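Diol-dehydratase (Roseburia inulinivorans, PDB 5I2A) is a glycyl radical enzyme that dehydrates 1,2-propanediol, probably acting as a lyase that needs no vitamin B12. Local coordinates at residues A216-Y224 with F271-E279; E582-K593 with R640-I650. All coordinates share one frame; numbering follows the deposited sequence.

Contact 1: residues A216-Y224 with F271-E279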
loop_
_atom_site.group_PDB
_atom_site.type_symbol
_atom_site.label_atom_id
_atom_site.label_comp_id
_atom_site.label_asym_id
_atom_site.label_seq_id
_atom_site.Cartn_x
_atom_site.Cartn_y
_atom_site.Cartn_z
ATOM N N ALA A 216 14.855 16.027 -12.512
ATOM C CA ALA A 216 15.463 16.615 -11.323
ATOM C C ALA A 216 16.999 16.487 -11.323
ATOM O O ALA A 216 17.711 17.405 -10.943
ATOM C CB ALA A 216 14.888 15.973 -10.074
ATOM N N VAL A 217 17.503 15.335 -11.737
ATOM C CA VAL A 217 18.942 15.127 -11.767
ATOM C C VAL A 217 19.568 15.972 -12.889
ATOM O O VAL A 217 20.655 16.508 -12.735
ATOM C CB VAL A 217 19.289 13.645 -11.963
ATOM C CG1 VAL A 217 20.802 13.450 -12.063
ATOM C CG2 VAL A 217 18.696 12.799 -10.821
ATOM N N ILE A 218 18.872 16.084 -14.015
ATOM C CA ILE A 218 19.346 16.895 -15.121
ATOM C C ILE A 218 19.437 18.338 -14.665
ATOM O O ILE A 218 20.452 19.008 -14.871
ATOM C CB ILE A 218 18.432 16.785 -16.342
ATOM C CG1 ILE A 218 18.514 15.369 -16.910
ATOM C CG2 ILE A 218 18.809 17.845 -17.388
ATOM C CD1 ILE A 218 17.480 15.039 -17.969
ATOM N N THR A 219 18.375 18.787 -14.007
ATOM C CA THR A 219 18.349 20.097 -13.385
ATOM C C THR A 219 19.539 20.294 -12.457
ATOM O O THR A 219 20.174 21.355 -12.457
ATOM C CB THR A 219 17.059 20.304 -12.584
ATOM O OG1 THR A 219 15.949 20.365 -13.485
ATOM C CG2 THR A 219 17.132 21.593 -11.769
ATOM N N TYR A 220 19.832 19.271 -11.661
ATOM C CA TYR A 220 20.904 19.359 -10.678
ATOM C C TYR A 220 22.246 19.618 -11.369
ATOM O O TYR A 220 22.987 20.512 -10.986
ATOM C CB TYR A 220 20.976 18.076 -9.838
ATOM C CG TYR A 220 21.899 18.175 -8.647
ATOM C CD1 TYR A 220 21.637 19.063 -7.623
ATOM C CD2 TYR A 220 23.020 17.362 -8.541
ATOM C CE1 TYR A 220 22.469 19.153 -6.521
ATOM C CE2 TYR A 220 23.853 17.439 -7.447
ATOM C CZ TYR A 220 23.577 18.340 -6.444
ATOM O OH TYR A 220 24.413 18.432 -5.364
ATOM N N ALA A 221 22.528 18.838 -12.402
ATOM C CA ALA A 221 23.762 18.972 -13.163
ATOM C C ALA A 221 23.906 20.378 -13.754
ATOM O O ALA A 221 24.980 20.972 -13.737
ATOM C CB ALA A 221 23.803 17.937 -14.258
ATOM N N ASN A 222 22.805 20.901 -14.266
ATOM C CA ASN A 222 22.808 22.206 -14.887
ATOM C C ASN A 222 22.999 23.325 -13.868
ATOM O O ASN A 222 23.504 24.393 -14.211
ATOM C CB ASN A 222 21.524 22.406 -15.692
ATOM C CG ASN A 222 21.642 21.845 -17.090
ATOM O OD1 ASN A 222 22.080 22.535 -18.005
ATOM N ND2 ASN A 222 21.309 20.569 -17.252
ATOM N N ARG A 223 22.629 23.079 -12.615
ATOM C CA ARG A 223 22.964 24.030 -11.559
ATOM C C ARG A 223 24.489 24.152 -11.408
ATOM O O ARG A 223 25.006 25.241 -11.155
ATOM C CB ARG A 223 22.317 23.637 -10.231
ATOM C CG ARG A 223 20.789 23.718 -10.238
ATOM C CD ARG A 223 20.226 23.362 -8.879
ATOM N NE ARG A 223 20.638 24.311 -7.856
ATOM C CZ ARG A 223 20.758 24.019 -6.569
ATOM N NH1 ARG A 223 20.499 22.790 -6.133
ATOM N NH2 ARG A 223 21.149 24.952 -5.712
ATOM N N TYR A 224 25.204 23.044 -11.577
ATOM C CA TYR A 224 26.661 23.067 -11.490
ATOM C C TYR A 224 27.284 23.770 -12.695
ATOM O O TYR A 224 28.263 24.492 -12.550
ATOM C CB TYR A 224 27.224 21.643 -11.343
ATOM C CG TYR A 224 27.156 21.186 -9.901
ATOM C CD1 TYR A 224 28.179 21.482 -9.008
ATOM C CD2 TYR A 224 26.038 20.514 -9.420
ATOM C CE1 TYR A 224 28.107 21.096 -7.681
ATOM C CE2 TYR A 224 25.953 20.121 -8.095
ATOM C CZ TYR A 224 26.978 20.414 -7.230
ATOM O OH TYR A 224 26.880 20.028 -5.918
ATOM N N PHE A 271 27.733 12.053 -10.787
ATOM C CA PHE A 271 26.396 12.582 -10.492
ATOM C C PHE A 271 25.430 11.452 -10.091
ATOM O O PHE A 271 24.655 11.601 -9.159
ATOM C CB PHE A 271 25.848 13.367 -11.693
ATOM C CG PHE A 271 26.282 14.824 -11.722
ATOM C CD1 PHE A 271 26.347 15.572 -10.556
ATOM C CD2 PHE A 271 26.631 15.435 -12.917
ATOM C CE1 PHE A 271 26.740 16.908 -10.581
ATOM C CE2 PHE A 271 27.025 16.772 -12.953
ATOM C CZ PHE A 271 27.082 17.508 -11.794
ATOM N N ILE A 272 25.505 10.316 -10.772
ATOM C CA ILE A 272 24.639 9.198 -10.427
ATOM C C ILE A 272 25.010 8.663 -9.038
ATOM O O ILE A 272 24.133 8.488 -8.193
ATOM C CB ILE A 272 24.706 8.067 -11.469
ATOM C CG1 ILE A 272 24.226 8.574 -12.832
ATOM C CG2 ILE A 272 23.860 6.898 -11.018
ATOM C CD1 ILE A 272 22.814 9.219 -12.802
ATOM N N GLN A 273 26.304 8.448 -8.804
ATOM C CA GLN A 273 26.801 7.993 -7.502
ATOM C C GLN A 273 26.335 8.907 -6.375
ATOM O O GLN A 273 25.959 8.442 -5.302
ATOM C CB GLN A 273 28.332 7.926 -7.488
ATOM C CG GLN A 273 28.926 7.329 -6.211
ATOM C CD GLN A 273 28.685 5.819 -6.089
ATOM O OE1 GLN A 273 28.291 5.158 -7.053
ATOM N NE2 GLN A 273 28.931 5.275 -4.897
ATOM N N GLN A 274 26.381 10.207 -6.628
ATOM C CA GLN A 274 26.020 11.187 -5.624
ATOM C C GLN A 274 24.508 11.261 -5.374
ATOM O O GLN A 274 24.069 11.161 -4.229
ATOM C CB GLN A 274 26.538 12.576 -6.017
ATOM C CG GLN A 274 26.286 13.624 -4.935
ATOM C CD GLN A 274 26.358 15.057 -5.463
ATOM O OE1 GLN A 274 26.563 15.282 -6.655
ATOM N NE2 GLN A 274 26.189 16.023 -4.574
ATOM N N VAL A 275 23.712 11.429 -6.429
ATOM C CA VAL A 275 22.297 11.724 -6.201
ATOM C C VAL A 275 21.535 10.512 -5.659
ATOM O O VAL A 275 20.550 10.683 -4.955
ATOM C CB VAL A 275 21.575 12.244 -7.471
ATOM C CG1 VAL A 275 22.199 13.556 -7.937
ATOM C CG2 VAL A 275 21.548 11.178 -8.580
ATOM N N LEU A 276 22.000 9.300 -5.966
ATOM C CA LEU A 276 21.421 8.097 -5.378
ATOM C C LEU A 276 21.439 8.211 -3.858
ATOM O O LEU A 276 20.523 7.749 -3.193
ATOM C CB LEU A 276 22.167 6.837 -5.829
ATOM C CG LEU A 276 21.879 6.361 -7.258
ATOM C CD1 LEU A 276 22.850 5.268 -7.643
ATOM C CD2 LEU A 276 20.428 5.873 -7.408
ATOM N N GLN A 277 22.475 8.856 -3.325
ATOM C CA GLN A 277 22.663 8.952 -1.878
ATOM C C GLN A 277 22.075 10.240 -1.291
ATOM O O GLN A 277 22.103 10.460 -0.080
ATOM C CB GLN A 277 24.153 8.801 -1.546
ATOM C CG GLN A 277 24.630 7.397 -1.972
ATOM C CD GLN A 277 26.073 7.127 -1.697
ATOM O OE1 GLN A 277 26.438 6.742 -0.593
ATOM N NE2 GLN A 277 26.912 7.297 -2.715
ATOM N N ILE A 278 21.525 11.066 -2.167
ATOM C CA ILE A 278 20.629 12.138 -1.769
ATOM C C ILE A 278 19.187 11.595 -1.732
ATOM O O ILE A 278 18.445 11.870 -0.804
ATOM C CB ILE A 278 20.732 13.341 -2.735
ATOM C CG1 ILE A 278 22.097 14.026 -2.594
ATOM C CG2 ILE A 278 19.605 14.345 -2.502
ATOM C CD1 ILE A 278 22.303 15.160 -3.602
ATOM N N GLU A 279 18.818 10.811 -2.741
ATOM C CA GLU A 279 17.481 10.227 -2.815
ATOM C C GLU A 279 17.196 9.377 -1.589
ATOM O O GLU A 279 16.118 9.448 -1.023
ATOM C CB GLU A 279 17.294 9.369 -4.083
ATOM C CG GLU A 279 15.838 8.896 -4.229
ATOM C CD GLU A 279 15.593 7.952 -5.404
ATOM O OE1 GLU A 279 16.503 7.167 -5.757
ATOM O OE2 GLU A 279 14.476 8.022 -5.971
#
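The ring of F271 lies against the backbone turn at A221 and the ring of Y224. A221 CB meets F271 CE2 at 3.7 Å, and A221 CA approaches the ring off-centre as a CH-pi donor; so small a residue lets the phenyl group come close to the helix. Y224 meets the same phenyl group obliquely, CD2 to F271 CE1 at 3.9 Å, neither stacked nor edge-to-face.

One turn before Y224, Y220 is a knob set in a hole formed by F271, Q274, V275 and I278. With CG anti to the backbone N (chi1 -170°), its ring reaches across to the other helix, where CD2 is 3.9 Å from V275 CG1. Its hydroxyl suits the far end of the hole: Q274 NE2 gives Y220 OH a weak bond of 3.1 Å, bent to 128°, and Y224 OH donates to Y220 OH at 3.0 Å. Y224 OH in turn takes the N-H of S77, while the stronger partner of the Q274 amide is T78. Q274 OE1 lies at the edge of the Y220 ring, buried and with no polar partner.

At the start of 216-224, V217 CG2 touches V275 CG2 at 4.0 Å, two beta-branched aliphatics suited to a dry interface. The axes of 216-224 and 271-279, parts of helices 200-233 and 262-279, pass 11.3 Å apart at 118° between their N-to-C directions; L179 of helix 171-190, F57 and L61 of helix 49-63 and F526 of helix 525-529 pack on V217.

Contact 2: residues E582-K593 with R640-I650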
loop_
_atom_site.group_PDB
_atom_site.type_symbol
_atom_site.label_atom_id
_atom_site.label_comp_id
_atom_site.label_asym_id
_atom_site.label_seq_id
_atom_site.Cartn_x
_atom_site.Cartn_y
_atom_site.Cartn_z
ATOM N N GLU A 582 29.871 -27.101 36.396
ATOM C CA GLU A 582 31.086 -26.310 36.577
ATOM C C GLU A 582 31.300 -25.332 35.434
ATOM O O GLU A 582 31.621 -24.162 35.647
ATOM C CB GLU A 582 32.313 -27.207 36.674
ATOM C CG GLU A 582 32.442 -27.974 37.959
ATOM C CD GLU A 582 33.751 -28.730 38.014
ATOM O OE1 GLU A 582 34.612 -28.335 38.822
ATOM O OE2 GLU A 582 33.914 -29.701 37.236
ATOM N N LEU A 583 31.144 -25.842 34.219
ATOM C CA LEU A 583 31.321 -25.037 33.025
ATOM C C LEU A 583 30.323 -23.894 33.053
ATOM O O LEU A 583 30.698 -22.745 32.884
ATOM C CB LEU A 583 31.153 -25.883 31.757
ATOM C CG LEU A 583 31.420 -25.125 30.452
ATOM C CD1 LEU A 583 32.786 -24.420 30.510
ATOM C CD2 LEU A 583 31.336 -26.060 29.243
ATOM N N LYS A 584 29.059 -24.220 33.310
ATOM C CA LYS A 584 28.004 -23.212 33.337
ATOM C C LYS A 584 28.318 -22.124 34.352
ATOM O O LYS A 584 28.174 -20.938 34.088
ATOM C CB LYS A 584 26.645 -23.843 33.661
ATOM C CG LYS A 584 25.517 -22.805 33.768
ATOM C CD LYS A 584 24.203 -23.444 34.181
ATOM C CE LYS A 584 23.124 -22.396 34.466
ATOM N NZ LYS A 584 21.862 -23.087 34.857
ATOM N N LYS A 585 28.772 -22.541 35.521
ATOM C CA LYS A 585 29.014 -21.607 36.594
ATOM C C LYS A 585 30.314 -20.824 36.326
ATOM O O LYS A 585 30.379 -19.620 36.567
ATOM C CB LYS A 585 29.032 -22.378 37.920
ATOM C CG LYS A 585 29.267 -21.573 39.172
ATOM C CD LYS A 585 28.255 -20.477 39.450
ATOM C CE LYS A 585 28.396 -20.009 40.897
ATOM N NZ LYS A 585 29.793 -19.532 41.163
ATOM N N ALA A 586 31.326 -21.485 35.772
ATOM C CA ALA A 586 32.558 -20.782 35.397
ATOM C C ALA A 586 32.274 -19.663 34.386
ATOM O O ALA A 586 32.819 -18.563 34.494
ATOM C CB ALA A 586 33.592 -21.764 34.829
ATOM N N LEU A 587 31.411 -19.943 33.414
ATOM C CA LEU A 587 31.035 -18.935 32.427
ATOM C C LEU A 587 30.338 -17.748 33.091
ATOM O O LEU A 587 30.663 -16.591 32.810
ATOM C CB LEU A 587 30.138 -19.550 31.339
ATOM C CG LEU A 587 30.816 -20.618 30.465
ATOM C CD1 LEU A 587 29.802 -21.288 29.549
ATOM C CD2 LEU A 587 31.958 -20.036 29.632
ATOM N N GLU A 588 29.396 -18.034 33.985
ATOM C CA GLU A 588 28.689 -16.981 34.694
ATOM C C GLU A 588 29.654 -16.071 35.445
ATOM O O GLU A 588 29.451 -14.864 35.499
ATOM C CB GLU A 588 27.672 -17.579 35.669
ATOM C CG GLU A 588 26.489 -18.258 34.997
ATOM C CD GLU A 588 25.612 -19.021 35.983
ATOM O OE1 GLU A 588 26.048 -19.224 37.135
ATOM O OE2 GLU A 588 24.488 -19.411 35.606
ATOM N N MET A 589 30.711 -16.662 35.998
ATOM C CA MET A 589 31.696 -15.935 36.797
ATOM C C MET A 589 32.935 -15.483 36.002
ATOM O O MET A 589 33.972 -15.138 36.591
ATOM C CB MET A 589 32.139 -16.805 37.983
ATOM C CG MET A 589 31.028 -17.147 38.958
ATOM S SD MET A 589 30.359 -15.652 39.694
ATOM C CE MET A 589 31.837 -14.829 40.238
ATOM N N ASN A 590 32.827 -15.477 34.674
ATOM C CA ASN A 590 33.921 -15.027 33.808
ATOM C C ASN A 590 35.244 -15.728 34.133
ATOM O O ASN A 590 36.298 -15.102 34.160
ATOM C CB ASN A 590 34.098 -13.511 33.913
ATOM C CG ASN A 590 34.900 -12.933 32.760
ATOM O OD1 ASN A 590 34.929 -13.500 31.668
ATOM N ND2 ASN A 590 35.556 -11.796 32.998
ATOM N N TYR A 591 35.158 -17.030 34.392
ATOM C CA TYR A 591 36.321 -17.856 34.676
ATOM C C TYR A 591 37.112 -17.357 35.905
ATOM O O TYR A 591 38.302 -17.616 36.031
ATOM C CB TYR A 591 37.235 -17.904 33.452
ATOM C CG TYR A 591 36.678 -18.653 32.252
ATOM C CD1 TYR A 591 36.573 -20.036 32.261
ATOM C CD2 TYR A 591 36.299 -17.982 31.102
ATOM C CE1 TYR A 591 36.085 -20.728 31.167
ATOM C CE2 TYR A 591 35.815 -18.670 29.988
ATOM C CZ TYR A 591 35.709 -20.042 30.029
ATOM O OH TYR A 591 35.233 -20.743 28.940
ATOM N N GLY A 592 36.443 -16.635 36.794
ATOM C CA GLY A 592 37.091 -16.057 37.958
ATOM C C GLY A 592 37.959 -14.845 37.651
ATOM O O GLY A 592 38.752 -14.435 38.482
ATOM N N LYS A 593 37.799 -14.251 36.472
ATOM C CA LYS A 593 38.646 -13.124 36.083
ATOM C C LYS A 593 38.070 -11.764 36.473
ATOM O O LYS A 593 38.655 -10.732 36.164
ATOM C CB LYS A 593 38.901 -13.151 34.572
ATOM C CG LYS A 593 39.496 -14.454 34.064
ATOM C CD LYS A 593 40.971 -14.560 34.403
ATOM C CE LYS A 593 41.547 -15.893 33.936
ATOM N NZ LYS A 593 43.035 -15.920 34.027
ATOM N N ARG A 640 37.909 -19.884 42.898
ATOM C CA ARG A 640 38.681 -19.093 41.951
ATOM C C ARG A 640 39.755 -19.945 41.280
ATOM O O ARG A 640 39.981 -19.842 40.079
ATOM C CB ARG A 640 39.318 -17.896 42.658
ATOM C CG ARG A 640 39.668 -16.729 41.750
ATOM C CD ARG A 640 41.087 -16.807 41.243
ATOM N NE ARG A 640 42.067 -16.739 42.323
ATOM C CZ ARG A 640 43.265 -17.312 42.269
ATOM N NH1 ARG A 640 43.626 -17.993 41.192
ATOM N NH2 ARG A 640 44.104 -17.205 43.292
ATOM N N LYS A 641 40.400 -20.792 42.073
ATOM C CA LYS A 641 41.464 -21.667 41.592
ATOM C C LYS A 641 40.948 -22.638 40.542
ATOM O O LYS A 641 41.607 -22.885 39.535
ATOM C CB LYS A 641 42.077 -22.454 42.756
ATOM C CG LYS A 641 43.484 -22.952 42.495
ATOM C CD LYS A 641 44.308 -21.855 41.854
ATOM C CE LYS A 641 45.749 -22.279 41.625
ATOM N NZ LYS A 641 46.584 -21.106 41.232
ATOM N N ARG A 642 39.765 -23.189 40.803
ATOM C CA ARG A 642 39.149 -24.162 39.916
ATOM C C ARG A 642 38.724 -23.514 38.591
ATOM O O ARG A 642 38.905 -24.099 37.530
ATOM C CB ARG A 642 37.956 -24.822 40.610
ATOM C CG ARG A 642 37.181 -25.811 39.750
ATOM C CD ARG A 642 38.073 -26.847 39.094
ATOM N NE ARG A 642 37.282 -27.894 38.453
ATOM C CZ ARG A 642 37.765 -28.792 37.603
ATOM N NH1 ARG A 642 39.045 -28.767 37.275
ATOM N NH2 ARG A 642 36.964 -29.711 37.071
ATOM N N TYR A 643 38.180 -22.305 38.650
ATOM C CA TYR A 643 37.774 -21.628 37.425
ATOM C C TYR A 643 38.991 -21.345 36.563
ATOM O O TYR A 643 38.940 -21.475 35.342
ATOM C CB TYR A 643 37.015 -20.333 37.729
ATOM C CG TYR A 643 35.665 -20.599 38.341
ATOM C CD1 TYR A 643 35.114 -21.868 38.291
ATOM C CD2 TYR A 643 34.947 -19.596 38.973
ATOM C CE1 TYR A 643 33.900 -22.136 38.845
ATOM C CE2 TYR A 643 33.711 -19.860 39.538
ATOM C CZ TYR A 643 33.204 -21.136 39.464
ATOM O OH TYR A 643 32.002 -21.435 40.022
ATOM N N GLU A 644 40.091 -20.993 37.210
ATOM C CA GLU A 644 41.340 -20.742 36.513
ATOM C C GLU A 644 41.853 -21.989 35.784
ATOM O O GLU A 644 42.225 -21.914 34.620
ATOM C CB GLU A 644 42.393 -20.231 37.495
ATOM C CG GLU A 644 43.700 -19.806 36.853
ATOM C CD GLU A 644 44.639 -19.128 37.843
ATOM O OE1 GLU A 644 44.898 -17.915 37.687
ATOM O OE2 GLU A 644 45.118 -19.807 38.776
ATOM N N GLU A 645 41.879 -23.137 36.451
ATOM C CA GLU A 645 42.406 -24.322 35.781
ATOM C C GLU A 645 41.447 -24.804 34.698
ATOM O O GLU A 645 41.876 -25.388 33.708
ATOM C CB GLU A 645 42.708 -25.447 36.773
ATOM C CG GLU A 645 41.536 -25.988 37.528
ATOM C CD GLU A 645 41.951 -27.050 38.539
ATOM O OE1 GLU A 645 41.807 -28.257 38.237
ATOM O OE2 GLU A 645 42.427 -26.671 39.637
ATOM N N ILE A 646 40.156 -24.554 34.886
ATOM C CA ILE A 646 39.182 -24.823 33.836
ATOM C C ILE A 646 39.500 -23.970 32.602
ATOM O O ILE A 646 39.562 -24.479 31.491
ATOM C CB ILE A 646 37.748 -24.560 34.319
ATOM C CG1 ILE A 646 37.295 -25.692 35.250
ATOM C CG2 ILE A 646 36.798 -24.440 33.128
ATOM C CD1 ILE A 646 35.906 -25.503 35.814
ATOM N N HIS A 647 39.731 -22.679 32.817
ATOM C CA HIS A 647 40.113 -21.789 31.739
ATOM C C HIS A 647 41.390 -22.272 31.067
ATOM O O HIS A 647 41.488 -22.285 29.844
ATOM C CB HIS A 647 40.312 -20.367 32.253
ATOM C CG HIS A 647 40.297 -19.331 31.171
ATOM N ND1 HIS A 647 41.108 -18.219 31.191
ATOM C CD2 HIS A 647 39.552 -19.231 30.044
ATOM C CE1 HIS A 647 40.876 -17.484 30.119
ATOM N NE2 HIS A 647 39.935 -18.074 29.405
ATOM N N GLU A 648 42.364 -22.681 31.874
ATOM C CA GLU A 648 43.648 -23.110 31.337
ATOM C C GLU A 648 43.526 -24.354 30.482
ATOM O O GLU A 648 44.139 -24.418 29.421
ATOM C CB GLU A 648 44.667 -23.353 32.456
ATOM C CG GLU A 648 45.357 -22.083 32.976
ATOM C CD GLU A 648 45.987 -21.220 31.879
ATOM O OE1 GLU A 648 46.376 -21.759 30.820
ATOM O OE2 GLU A 648 46.098 -19.989 32.082
ATOM N N MET A 649 42.748 -25.345 30.912
ATOM C CA MET A 649 42.637 -26.537 30.083
ATOM C C MET A 649 41.847 -26.234 28.807
ATOM O O MET A 649 42.076 -26.859 27.780
ATOM C CB MET A 649 42.017 -27.723 30.840
ATOM C CG MET A 649 40.793 -27.443 31.677
ATOM S SD MET A 649 40.375 -28.902 32.675
ATOM C CE MET A 649 39.809 -29.963 31.384
ATOM N N ILE A 650 40.945 -25.257 28.863
ATOM C CA ILE A 650 40.215 -24.855 27.662
ATOM C C ILE A 650 41.158 -24.163 26.666
ATOM O O ILE A 650 41.127 -24.457 25.481
ATOM C CB ILE A 650 39.019 -23.945 28.005
ATOM C CG1 ILE A 650 37.840 -24.800 28.485
ATOM C CG2 ILE A 650 38.599 -23.124 26.794
ATOM C CD1 ILE A 650 36.739 -24.013 29.128
#
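A Schellman motif with N590 as its C-prime residue ends helix 580-588, and the turn beyond it lays Y591 and G592 on helix 637-651. The Y591 ring stacks face to face on H647, planes 29° apart and centroids 4.3 Å apart, with H647 CD2 over its centre. Each ring also has a polar partner elsewhere, Y591 OH at T709 O and H647 NE2 at G712 O. I650 CD1 packs against Y591 CE1 at 3.9 Å.

G592, at positive phi, brings its backbone N within 3.9 Å of Y643 CB, where a bare backbone suits the close approach. Y643 points its ring at the end of the other helix: A586 CA sits over the face, 4.0 Å from the centroid, and M589 CB lies 3.8 Å from Y643 CE2.

At the start of 582-593, R642 grips E582 side-on, NE to OE1 at 2.7 Å and NH2 to OE2 at 3.1 Å. Both oxygens are met on their syn sides, though somewhat out of the carboxylate plane. The bend at chi2 (51°) turns the guanidinium toward E582; NH2 also bonds R577 O, and NH1 forms a salt bridge with E645 whose hydrogen bond is weak, completing a network. This is a Schellman-capped helix end docked nearly at right angles (101°) on a second helix.

Overall arrangement
Contacts 1 and 2 lie on opposite sides of the chain's centre, with centres 59 Å apart and nearest atoms about 39 Å apart, and share no helix. Each joins two helices across a 46-residue interval that holds helix but no strand. Contact 1 is wholly buried, so methyl groups and aromatic rings dominate it; its few polar groups make one weak bond across the contact and others to loop residues, and one amide oxygen is left without a partner. Contact 2, farther from the centre and partly exposed, covers nearly twice the surface (717 against 368 Å²) and adds a salt bridge to its aromatic packing. Contact 1 pairs helix with helix throughout, whereas residues 582-593 also use the turn after their helix.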